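Local coordinates for protein argininosuccinate lyase (Chelativorans sp., PDB 6RXA) that is a C-N lyase of the aspartase/fumarase superfamily, known as EDDS lyase, and may also split argininosuccinate into fumarate and arginine, at residues I46-V51 with S70-V75; Q74-A79 with L89-A94; P20-L25 with N288-E293; Y138-V143 with K467-L472. The protein carries 2 engineered substitutions. All blocks are in the same frame, centred on the assembly; numbering follows the deposited sequence.

Contact 1 (I46-V51 with S70-V75); sequences IHRAHV and SGLAQV
Leu72 sets its branched end against the bases of His47 and Arg48 on helix 35-56. Its CD1 methyl rests 3.7 Å from Arg48 CG and 3.8 Å from His47 CB, while CD2 approaches the imidazole ring at an oblique angle. Arg48 and Leu72 lie alongside each other but run in opposite directions, each reaching back toward the helix that carries the other. The arginine chain is extended from CG to NE and then turns at chi4 (78°), which lays the guanidinium over the root of the leucine. Leu72 CB then sits 3.8 Å above one guanidinium face, displaced toward the rim. At the far end, Arg48 NH2 comes within 3.5 Å of Ala73 N, a packing contact and not a hydrogen bond. The aliphatic part of the arginine therefore serves as apolar surface for Leu72, and its charge is carried past to Asp76, with which NH2 forms a salt bridge. His47 also has its polar partner elsewhere, since ND1 is hydrogen-bonded to Arg110. The two segments belong to successive helices that form an antiparallel helical hairpin; their local axes stand 10.7 Å apart at an angle of 175°, a wide spacing filled by these long side chains. Helix 88-99 closes one flank, with Tyr91 touching both Leu72 and the His47 ring. Helix 112-147 lies against helix 35-56, where Leu115 meets Ile46 and His47.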
# COMPACT_ATOMS: atom_id res chain seq x y z
N ILE A 46 10.88 -31.76 8.35
CA ILE A 46 12.26 -31.28 8.34
C ILE A 46 13.08 -31.97 9.42
O ILE A 46 14.24 -32.35 9.19
CB ILE A 46 12.30 -29.75 8.45
CG1 ILE A 46 11.73 -29.13 7.17
CG2 ILE A 46 13.70 -29.26 8.77
CD1 ILE A 46 11.41 -27.64 7.31
N HIS A 47 12.52 -32.14 10.62
CA HIS A 47 13.27 -32.83 11.67
C HIS A 47 13.68 -34.22 11.20
O HIS A 47 14.81 -34.66 11.43
CB HIS A 47 12.44 -32.97 12.94
CG HIS A 47 11.98 -31.67 13.52
ND1 HIS A 47 12.70 -30.51 13.41
CD2 HIS A 47 10.85 -31.35 14.19
CE1 HIS A 47 12.04 -29.53 14.00
NE2 HIS A 47 10.91 -30.01 14.48
N ARG A 48 12.75 -34.93 10.56
CA ARG A 48 13.06 -36.28 10.08
C ARG A 48 14.13 -36.25 9.00
O ARG A 48 15.08 -37.04 9.04
CB ARG A 48 11.77 -36.93 9.57
CG ARG A 48 10.79 -37.27 10.69
CD ARG A 48 9.50 -37.83 10.14
NE ARG A 48 8.65 -38.33 11.23
CZ ARG A 48 7.92 -37.56 12.02
NH1 ARG A 48 7.92 -36.25 11.87
NH2 ARG A 48 7.18 -38.10 12.98
N ALA A 49 14.00 -35.35 8.03
CA ALA A 49 14.98 -35.28 6.95
C ALA A 49 16.36 -34.89 7.48
O ALA A 49 17.38 -35.45 7.05
CB ALA A 49 14.53 -34.30 5.87
N HIS A 50 16.41 -33.91 8.38
CA HIS A 50 17.69 -33.50 8.94
C HIS A 50 18.35 -34.65 9.68
O HIS A 50 19.54 -34.92 9.51
CB HIS A 50 17.47 -32.30 9.87
CG HIS A 50 18.73 -31.76 10.44
ND1 HIS A 50 19.63 -31.03 9.69
CD2 HIS A 50 19.24 -31.83 11.69
CE1 HIS A 50 20.64 -30.68 10.46
NE2 HIS A 50 20.44 -31.16 11.67
N VAL A 51 17.57 -35.37 10.50
CA VAL A 51 18.10 -36.50 11.27
C VAL A 51 18.58 -37.62 10.36
O VAL A 51 19.64 -38.21 10.59
CB VAL A 51 17.04 -36.97 12.29
CG1 VAL A 51 17.38 -38.33 12.83
CG2 VAL A 51 16.91 -35.95 13.41
N SER A 70 11.65 -42.17 16.45
CA SER A 70 10.47 -42.68 17.15
C SER A 70 9.90 -41.63 18.10
O SER A 70 8.68 -41.51 18.23
CB SER A 70 10.82 -43.96 17.92
OG SER A 70 11.02 -45.04 17.02
N GLY A 71 10.76 -40.85 18.75
CA GLY A 71 10.28 -39.79 19.61
C GLY A 71 9.53 -38.71 18.85
O GLY A 71 8.55 -38.15 19.36
N LEU A 72 9.99 -38.37 17.64
CA LEU A 72 9.29 -37.36 16.84
C LEU A 72 7.84 -37.77 16.61
O LEU A 72 6.93 -36.93 16.69
CB LEU A 72 9.99 -37.14 15.50
CG LEU A 72 11.41 -36.58 15.54
CD1 LEU A 72 11.96 -36.57 14.11
CD2 LEU A 72 11.46 -35.21 16.15
N ALA A 73 7.60 -39.05 16.32
CA ALA A 73 6.23 -39.51 16.13
C ALA A 73 5.41 -39.32 17.39
O ALA A 73 4.24 -38.91 17.32
CB ALA A 73 6.25 -40.98 15.71
N GLN A 74 5.99 -39.58 18.56
CA GLN A 74 5.26 -39.40 19.81
C GLN A 74 4.95 -37.92 20.06
O GLN A 74 3.83 -37.58 20.45
CB GLN A 74 6.06 -39.98 20.97
CG GLN A 74 6.32 -41.48 20.88
CD GLN A 74 7.21 -41.97 22.01
OE1 GLN A 74 6.82 -41.94 23.17
NE2 GLN A 74 8.42 -42.40 21.67
N VAL A 75 5.92 -37.03 19.85
CA VAL A 75 5.67 -35.62 20.12
C VAL A 75 4.70 -35.03 19.10
O VAL A 75 3.85 -34.20 19.44
CB VAL A 75 6.99 -34.82 20.21
CG1 VAL A 75 6.69 -33.38 20.55
CG2 VAL A 75 7.89 -35.42 21.28

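Contact 2 (Q74-A79 with L89-A94); sequences QVDELA and LPYEAA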
# COMPACT_ATOMS: atom_id res chain seq x y z
N GLN A 74 5.99 -39.58 18.56
CA GLN A 74 5.26 -39.40 19.81
C GLN A 74 4.95 -37.92 20.06
O GLN A 74 3.83 -37.58 20.45
CB GLN A 74 6.06 -39.98 20.97
CG GLN A 74 6.32 -41.48 20.88
CD GLN A 74 7.21 -41.97 22.01
OE1 GLN A 74 6.82 -41.94 23.17
NE2 GLN A 74 8.42 -42.40 21.67
N VAL A 75 5.92 -37.03 19.85
CA VAL A 75 5.67 -35.62 20.12
C VAL A 75 4.70 -35.03 19.10
O VAL A 75 3.85 -34.20 19.44
CB VAL A 75 6.99 -34.82 20.21
CG1 VAL A 75 6.69 -33.38 20.55
CG2 VAL A 75 7.89 -35.42 21.28
N ASP A 76 4.79 -35.47 17.84
CA ASP A 76 3.81 -35.05 16.85
C ASP A 76 2.40 -35.36 17.32
O ASP A 76 1.48 -34.54 17.16
CB ASP A 76 4.09 -35.73 15.51
CG ASP A 76 5.32 -35.18 14.78
OD1 ASP A 76 5.91 -34.16 15.21
OD2 ASP A 76 5.70 -35.79 13.76
N GLU A 77 2.19 -36.55 17.90
CA GLU A 77 0.86 -36.90 18.38
C GLU A 77 0.42 -36.00 19.52
O GLU A 77 -0.73 -35.57 19.57
CB GLU A 77 0.82 -38.38 18.78
CG GLU A 77 -0.50 -38.77 19.44
CD GLU A 77 -1.10 -40.02 18.85
OE1 GLU A 77 -0.46 -41.09 18.93
OE2 GLU A 77 -2.21 -39.93 18.29
N LEU A 78 1.34 -35.68 20.45
CA LEU A 78 1.02 -34.74 21.52
C LEU A 78 0.63 -33.38 20.96
O LEU A 78 -0.31 -32.74 21.44
CB LEU A 78 2.22 -34.57 22.45
CG LEU A 78 2.65 -35.77 23.28
CD1 LEU A 78 3.88 -35.44 24.06
CD2 LEU A 78 1.53 -36.20 24.21
N ALA A 79 1.37 -32.91 19.96
CA ALA A 79 1.14 -31.60 19.38
C ALA A 79 -0.17 -31.52 18.61
O ALA A 79 -0.66 -30.41 18.38
CB ALA A 79 2.31 -31.24 18.47
N LEU A 89 11.53 -24.65 20.19
CA LEU A 89 12.12 -24.98 21.48
C LEU A 89 11.14 -25.73 22.37
O LEU A 89 11.55 -26.71 23.02
CB LEU A 89 12.72 -23.75 22.17
CG LEU A 89 14.04 -23.26 21.55
CD1 LEU A 89 14.49 -21.96 22.21
CD2 LEU A 89 15.12 -24.33 21.68
N PRO A 90 9.85 -25.37 22.43
CA PRO A 90 8.89 -26.21 23.17
C PRO A 90 8.83 -27.65 22.66
O PRO A 90 8.73 -28.59 23.45
CB PRO A 90 7.56 -25.47 22.99
CG PRO A 90 7.98 -24.02 22.88
CD PRO A 90 9.27 -24.06 22.07
N TYR A 91 8.88 -27.82 21.34
CA TYR A 91 8.84 -29.16 20.75
C TYR A 91 10.07 -29.96 21.13
O TYR A 91 9.98 -31.13 21.52
CB TYR A 91 8.70 -29.02 19.24
CG TYR A 91 8.60 -30.32 18.50
CD1 TYR A 91 9.74 -31.04 18.18
CD2 TYR A 91 7.37 -30.81 18.11
CE1 TYR A 91 9.65 -32.24 17.50
CE2 TYR A 91 7.27 -32.02 17.43
CZ TYR A 91 8.42 -32.72 17.12
OH TYR A 91 8.34 -33.92 16.45
N GLU A 92 11.25 -29.34 21.02
CA GLU A 92 12.48 -30.04 21.38
C GLU A 92 12.46 -30.43 22.85
O GLU A 92 12.93 -31.52 23.21
CB GLU A 92 13.69 -29.15 21.08
CG GLU A 92 15.00 -29.94 21.11
CD GLU A 92 16.24 -29.06 21.24
OE1 GLU A 92 16.74 -28.92 22.37
OE2 GLU A 92 16.72 -28.52 20.21
N ALA A 93 11.91 -29.57 23.71
CA ALA A 93 11.87 -29.88 25.14
C ALA A 93 10.92 -31.04 25.42
O ALA A 93 11.21 -31.90 26.26
CB ALA A 93 11.51 -28.64 25.94
N ALA A 94 9.78 -31.08 24.73
CA ALA A 94 8.90 -32.23 24.83
C ALA A 94 9.59 -33.49 24.33
O ALA A 94 9.41 -34.57 24.90
CB ALA A 94 7.61 -31.98 24.06
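A first torsion of -178° swings the Tyr91 ring away from its own backbone N and across to helix 62-79, where Val75, by a similar trans placement of CG1, sets that methyl over the ring. The two helices are joined by a short loop and form a steeply splayed helical hairpin, their local axes at 125° to each other. Val75 CG1 makes a CH-pi contact with one face of the tyrosine, 3.8 Å from the ring centroid and displaced toward the CD2-CE2 rim. The same methyl touches Ala94 CB at 3.9 Å, so it is wedged between the ring and the next turn of helix 88-99. Beyond the ring's edge the phenol meets Asp76, whose OD1 is also hydrogen-bonded to Ser44 OG. Were Tyr91 replaced by alanine, Asp76 OD1 would probably lose this phenol donor, and a gap would be likely to open beside Val75 CG1. On the outer side of helix 88-99, Glu92 forms a salt bridge with Arg383 of the third subunit. Tyr91 OH donates to Asp76 OD1 over 2.7 Å, arriving from above the carboxylate, 47° out of its plane.

Contact 3 (P20-L25 with N288-E293); sequences PEFQEL and NPMSLE. Engineered in segment 288-293: Met290 (natural residue Asp). With FMT (formic acid), chain C.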
# COMPACT_ATOMS: atom_id res chain seq x y z
N PRO A 20 -21.59 -24.89 -3.41
CA PRO A 20 -20.48 -25.12 -2.47
C PRO A 20 -19.38 -24.08 -2.61
O PRO A 20 -18.81 -23.65 -1.61
CB PRO A 20 -19.98 -26.52 -2.84
CG PRO A 20 -21.12 -27.16 -3.57
CD PRO A 20 -21.88 -26.06 -4.25
N GLU A 21 -19.08 -23.65 -3.85
CA GLU A 21 -18.04 -22.66 -4.05
C GLU A 21 -18.41 -21.32 -3.44
O GLU A 21 -17.55 -20.58 -2.95
CB GLU A 21 -17.77 -22.50 -5.54
CG GLU A 21 -17.39 -23.77 -6.27
CD GLU A 21 -18.58 -24.46 -6.93
OE1 GLU A 21 -19.72 -24.36 -6.41
OE2 GLU A 21 -18.36 -25.10 -7.97
N PHE A 22 -19.70 -20.99 -3.45
CA PHE A 22 -20.20 -19.77 -2.83
C PHE A 22 -20.09 -19.88 -1.32
O PHE A 22 -19.62 -18.96 -0.66
CB PHE A 22 -21.65 -19.58 -3.30
CG PHE A 22 -22.32 -18.31 -2.83
CD1 PHE A 22 -21.61 -17.17 -2.49
CD2 PHE A 22 -23.70 -18.28 -2.74
CE1 PHE A 22 -22.28 -16.02 -2.07
CE2 PHE A 22 -24.38 -17.13 -2.32
CZ PHE A 22 -23.65 -16.00 -1.98
N GLN A 23 -20.46 -21.03 -0.78
CA GLN A 23 -20.34 -21.24 0.66
C GLN A 23 -18.89 -21.11 1.12
O GLN A 23 -18.65 -20.66 2.25
CB GLN A 23 -20.94 -22.60 1.02
CG GLN A 23 -20.92 -22.91 2.52
CD GLN A 23 -21.83 -21.99 3.32
OE1 GLN A 23 -22.99 -21.78 2.95
NE2 GLN A 23 -21.30 -21.43 4.39
N GLU A 24 -17.91 -21.48 0.28
CA GLU A 24 -16.51 -21.36 0.68
C GLU A 24 -16.16 -19.94 1.11
O GLU A 24 -15.33 -19.74 2.01
CB GLU A 24 -15.58 -21.82 -0.45
CG GLU A 24 -15.71 -23.29 -0.85
CD GLU A 24 -14.78 -23.67 -1.99
OE1 GLU A 24 -13.62 -23.19 -1.99
OE2 GLU A 24 -15.21 -24.46 -2.89
N LEU A 25 -16.75 -18.93 0.46
CA LEU A 25 -16.47 -17.55 0.81
C LEU A 25 -16.91 -17.20 2.23
O LEU A 25 -16.37 -16.25 2.81
CB LEU A 25 -17.16 -16.61 -0.18
CG LEU A 25 -16.52 -16.53 -1.57
CD1 LEU A 25 -17.50 -15.92 -2.57
CD2 LEU A 25 -15.20 -15.76 -1.55
N ASN A 288 -29.06 -10.63 -5.08
CA ASN A 288 -27.84 -9.87 -4.82
C ASN A 288 -26.61 -10.65 -5.27
O ASN A 288 -26.50 -11.85 -5.00
CB ASN A 288 -27.70 -9.56 -3.34
CG ASN A 288 -28.58 -8.43 -2.90
OD1 ASN A 288 -28.85 -7.50 -3.66
ND2 ASN A 288 -29.01 -8.48 -1.65
N PRO A 289 -25.65 -9.95 -5.89
CA PRO A 289 -24.42 -10.60 -6.39
C PRO A 289 -23.38 -10.78 -5.29
O PRO A 289 -22.25 -10.30 -5.37
CB PRO A 289 -23.97 -9.64 -7.49
CG PRO A 289 -24.40 -8.28 -6.97
CD PRO A 289 -25.73 -8.53 -6.30
N MET A 290 -23.77 -11.49 -4.23
CA MET A 290 -22.92 -11.63 -3.07
C MET A 290 -21.66 -12.42 -3.38
O MET A 290 -20.59 -12.14 -2.81
CB MET A 290 -23.74 -12.31 -1.97
CG MET A 290 -23.04 -12.38 -0.64
SD MET A 290 -22.63 -10.76 0.04
CE MET A 290 -23.03 -11.05 1.77
N SER A 291 -21.74 -13.40 -4.29
CA SER A 291 -20.55 -14.14 -4.70
C SER A 291 -19.54 -13.21 -5.34
O SER A 291 -18.33 -13.30 -5.07
CB SER A 291 -20.95 -15.25 -5.67
OG SER A 291 -21.69 -14.74 -6.77
N LEU A 292 -20.02 -12.30 -6.19
CA LEU A 292 -19.12 -11.37 -6.87
C LEU A 292 -18.50 -10.39 -5.89
O LEU A 292 -17.29 -10.12 -5.94
CB LEU A 292 -19.90 -10.63 -7.96
CG LEU A 292 -20.65 -11.47 -9.00
CD1 LEU A 292 -21.38 -10.58 -10.01
CD2 LEU A 292 -19.71 -12.46 -9.68
N GLU A 293 -19.31 -9.83 -4.98
CA GLU A 293 -18.79 -8.81 -4.09
C GLU A 293 -17.80 -9.38 -3.08
O GLU A 293 -16.78 -8.76 -2.79
CB GLU A 293 -19.92 -8.04 -3.41
CG GLU A 293 -20.65 -7.14 -4.42
CD GLU A 293 -21.40 -6.00 -3.80
OE1 GLU A 293 -21.70 -5.03 -4.54
OE2 GLU A 293 -21.74 -6.09 -2.59
C FMT C . -29.19 -5.42 0.49
O1 FMT C . -29.78 -5.88 -0.50
O2 FMT C . -28.73 -4.27 0.53
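The Phe22 ring turns its edge to Met290: Met290 CB and CG both lie near the ring plane, 3.7 Å and 3.9 Å from Phe22 CZ, and the two side chains cross at about a right angle. The sequence leading into helix 290-301, ending in Asn288 and Pro289, is the signature loop of the aspartase/fumarase superfamily, and the contact sets its exit against the N-terminal helix 20-31. Met290 is an engineered residue, aspartate in the natural enzyme, and has two deposited conformers. Farther round the ring, Phe22 CE1 approaches Ser291 N obliquely at 3.5 Å and Phe22 CD1 touches Ser291 CB at 3.8 Å. Tyr26 packs edge-to-face with the same phenyl group. Leu25 packs its CD1 methyl against the Ser291 carbonyl, 3.7 Å from O. Ser291 OG turns to the carbonyl of Phe276, so the serine presents its CB to the aromatic ring and spends its hydroxyl on another loop. Pro289 centres an inverse gamma turn and occupies the N-cap position, which bends the chain sharply between the ligand-binding asparagine and the helix. Asn288, a residue known to bind succinate and fumarate, here holds a formate that probably came from the crystallisation liquor. Lys286, Asn113 of the second subunit and Thr158 of the fourth also bond this formate, a site shared by three subunits. Asn288 ND2 donates to formate O1 over 2.9 Å, with an N-H...O angle of 151°.

Contact 4 (Y138-V143 with K467-L472); sequences YREAVV and KDRAWL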
# COMPACT_ATOMS: atom_id res chain seq x y z
N TYR A 138 -10.20 -22.63 -12.92
CA TYR A 138 -10.85 -21.39 -13.34
C TYR A 138 -10.67 -21.18 -14.83
O TYR A 138 -11.65 -20.91 -15.55
CB TYR A 138 -10.20 -20.26 -12.54
CG TYR A 138 -10.69 -18.83 -12.67
CD1 TYR A 138 -12.01 -18.52 -12.94
CD2 TYR A 138 -9.80 -17.78 -12.47
CE1 TYR A 138 -12.42 -17.20 -13.02
CE2 TYR A 138 -10.20 -16.47 -12.55
CZ TYR A 138 -11.52 -16.18 -12.82
OH TYR A 138 -11.93 -14.86 -12.91
N ARG A 139 -9.45 -21.38 -15.34
CA ARG A 139 -9.22 -21.25 -16.77
C ARG A 139 -10.02 -22.30 -17.55
O ARG A 139 -10.58 -21.99 -18.62
CB ARG A 139 -7.73 -21.34 -17.09
CG ARG A 139 -7.43 -21.07 -18.54
CD ARG A 139 -5.95 -21.17 -18.83
NE ARG A 139 -5.68 -20.76 -20.20
CZ ARG A 139 -4.54 -20.97 -20.83
NH1 ARG A 139 -3.57 -21.64 -20.23
NH2 ARG A 139 -4.37 -20.53 -22.07
N GLU A 140 -10.11 -23.53 -17.03
CA GLU A 140 -10.91 -24.56 -17.69
C GLU A 140 -12.36 -24.10 -17.83
O GLU A 140 -12.96 -24.22 -18.91
CB GLU A 140 -10.86 -25.88 -16.92
CG GLU A 140 -9.57 -26.64 -17.08
CD GLU A 140 -9.47 -27.84 -16.18
OE1 GLU A 140 -10.36 -28.02 -15.32
OE2 GLU A 140 -8.48 -28.61 -16.30
N ALA A 141 -12.94 -23.58 -16.75
CA ALA A 141 -14.33 -23.13 -16.80
C ALA A 141 -14.51 -22.00 -17.81
O ALA A 141 -15.51 -21.98 -18.55
CB ALA A 141 -14.79 -22.70 -15.42
N VAL A 142 -13.55 -21.08 -17.87
CA VAL A 142 -13.60 -19.95 -18.80
C VAL A 142 -13.56 -20.42 -20.25
O VAL A 142 -14.36 -20.00 -21.08
CB VAL A 142 -12.44 -18.99 -18.48
CG1 VAL A 142 -12.18 -17.99 -19.59
CG2 VAL A 142 -12.71 -18.26 -17.15
N VAL A 143 -12.60 -21.29 -20.57
CA VAL A 143 -12.43 -21.74 -21.95
C VAL A 143 -13.60 -22.63 -22.37
O VAL A 143 -14.11 -22.51 -23.50
CB VAL A 143 -11.09 -22.47 -22.11
CG1 VAL A 143 -10.97 -23.08 -23.50
CG2 VAL A 143 -9.94 -21.52 -21.88
N LYS A 467 -0.86 -28.73 -21.13
CA LYS A 467 0.48 -28.52 -20.60
C LYS A 467 0.45 -28.00 -19.16
O LYS A 467 1.29 -28.39 -18.34
CB LYS A 467 1.25 -27.56 -21.51
CG LYS A 467 1.58 -28.15 -22.88
CD LYS A 467 2.28 -27.09 -23.74
CE LYS A 467 3.56 -27.61 -24.39
NZ LYS A 467 3.38 -27.82 -25.85
N ASP A 468 -0.52 -27.12 -18.84
CA ASP A 468 -0.67 -26.63 -17.47
C ASP A 468 -0.88 -27.80 -16.51
O ASP A 468 -0.26 -27.87 -15.44
CB ASP A 468 -1.91 -25.71 -17.36
CG ASP A 468 -1.82 -24.40 -18.15
OD1 ASP A 468 -0.71 -23.86 -18.37
OD2 ASP A 468 -2.90 -23.87 -18.52
N ARG A 469 -1.78 -28.72 -16.88
CA ARG A 469 -2.08 -29.86 -16.01
C ARG A 469 -0.88 -30.79 -15.91
O ARG A 469 -0.60 -31.33 -14.84
CB ARG A 469 -3.32 -30.61 -16.52
CG ARG A 469 -4.63 -29.82 -16.40
CD ARG A 469 -5.85 -30.67 -16.73
NE ARG A 469 -5.88 -31.00 -18.16
CZ ARG A 469 -6.54 -30.31 -19.09
NH1 ARG A 469 -6.46 -30.70 -20.35
NH2 ARG A 469 -7.26 -29.24 -18.78
N ALA A 470 -0.13 -30.96 -16.99
CA ALA A 470 1.04 -31.83 -16.95
C ALA A 470 2.12 -31.26 -16.03
O ALA A 470 2.75 -32.00 -15.26
CB ALA A 470 1.57 -32.05 -18.36
N TRP A 471 2.36 -29.95 -16.10
CA TRP A 471 3.32 -29.33 -15.20
C TRP A 471 2.92 -29.56 -13.75
O TRP A 471 3.75 -29.92 -12.91
CB TRP A 471 3.41 -27.83 -15.49
CG TRP A 471 4.45 -27.13 -14.68
CD1 TRP A 471 5.71 -26.83 -15.07
CD2 TRP A 471 4.33 -26.68 -13.33
NE1 TRP A 471 6.39 -26.20 -14.06
CE2 TRP A 471 5.56 -26.10 -12.97
CE3 TRP A 471 3.29 -26.69 -12.39
CZ2 TRP A 471 5.80 -25.55 -11.71
CZ3 TRP A 471 3.53 -26.14 -11.13
CH2 TRP A 471 4.78 -25.58 -10.81
N LEU A 472 1.64 -29.35 -13.44
CA LEU A 472 1.16 -29.53 -12.07
C LEU A 472 1.29 -30.98 -11.63
O LEU A 472 1.70 -31.25 -10.49
CB LEU A 472 -0.29 -29.07 -11.98
CG LEU A 472 -0.96 -29.27 -10.62
CD1 LEU A 472 -0.28 -28.49 -9.53
CD2 LEU A 472 -2.43 -28.87 -10.73
O HOH W 1 -0.66 -22.14 -20.40
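Helix 112-147 and helix 451-500 stay well apart here, the CA atoms of Arg139 and Asp468 being 10.1 Å from each other, so long polar side chains make the connection. The first helix belongs to the elongated helical bundle characteristic of the aspartase/fumarase fold, and the second runs alongside it. Two salt bridges join the helices. Arg139, fully extended, brings NH1 to 2.9 Å from Asp468 OD2, though the hydrogen bond is weak because it is bent. A water adds a second link: it lies in the guanidinium plane, accepts from Arg139 NH1 at 3.0 Å and donates to Asp468 OD1 at 2.7 Å. The stronger mate of Arg139 is Glu464, which pairs with NH2; NE bonds Ser176, and Asp468 OD1 pairs with Arg187, consistent with a buried charge network. Nearer solvent, Arg469 folds back at chi3 (-69°) to meet the outstretched Glu140. With alanine at Glu140, the Arg469 guanidinium would probably lose this carboxylate and be freer to turn. Arg469 NH2 reaches Glu140 OE2 at 2.8 Å, on the anti side of the carboxylate and 28° out of its plane.

How the contacts relate
Contacts 1 and 2 are one continuous packing unit: their centres lie 10 Å apart, they share Gln74 and Val75 on helix 62-79, and Arg48 NH2 to Asp76 OD2 (2.9 Å) and His47 CD2 to Tyr91 CE1 (3.6 Å) tie them together. The His47 side chain is about 8 Å from that of Arg112, a fumarate-binding residue. The centre of contact 3, whose Asn288 binds the formate, is about 40 Å from that of contact 2. Leu89 of contact 2 packs on Ser281 of the second subunit, and Asn113 of that subunit bonds the formate, consistent with binding sites assembled between chains. Contact 4 lies 22 Å from contact 3, centre to centre, away from the annotated binding sites.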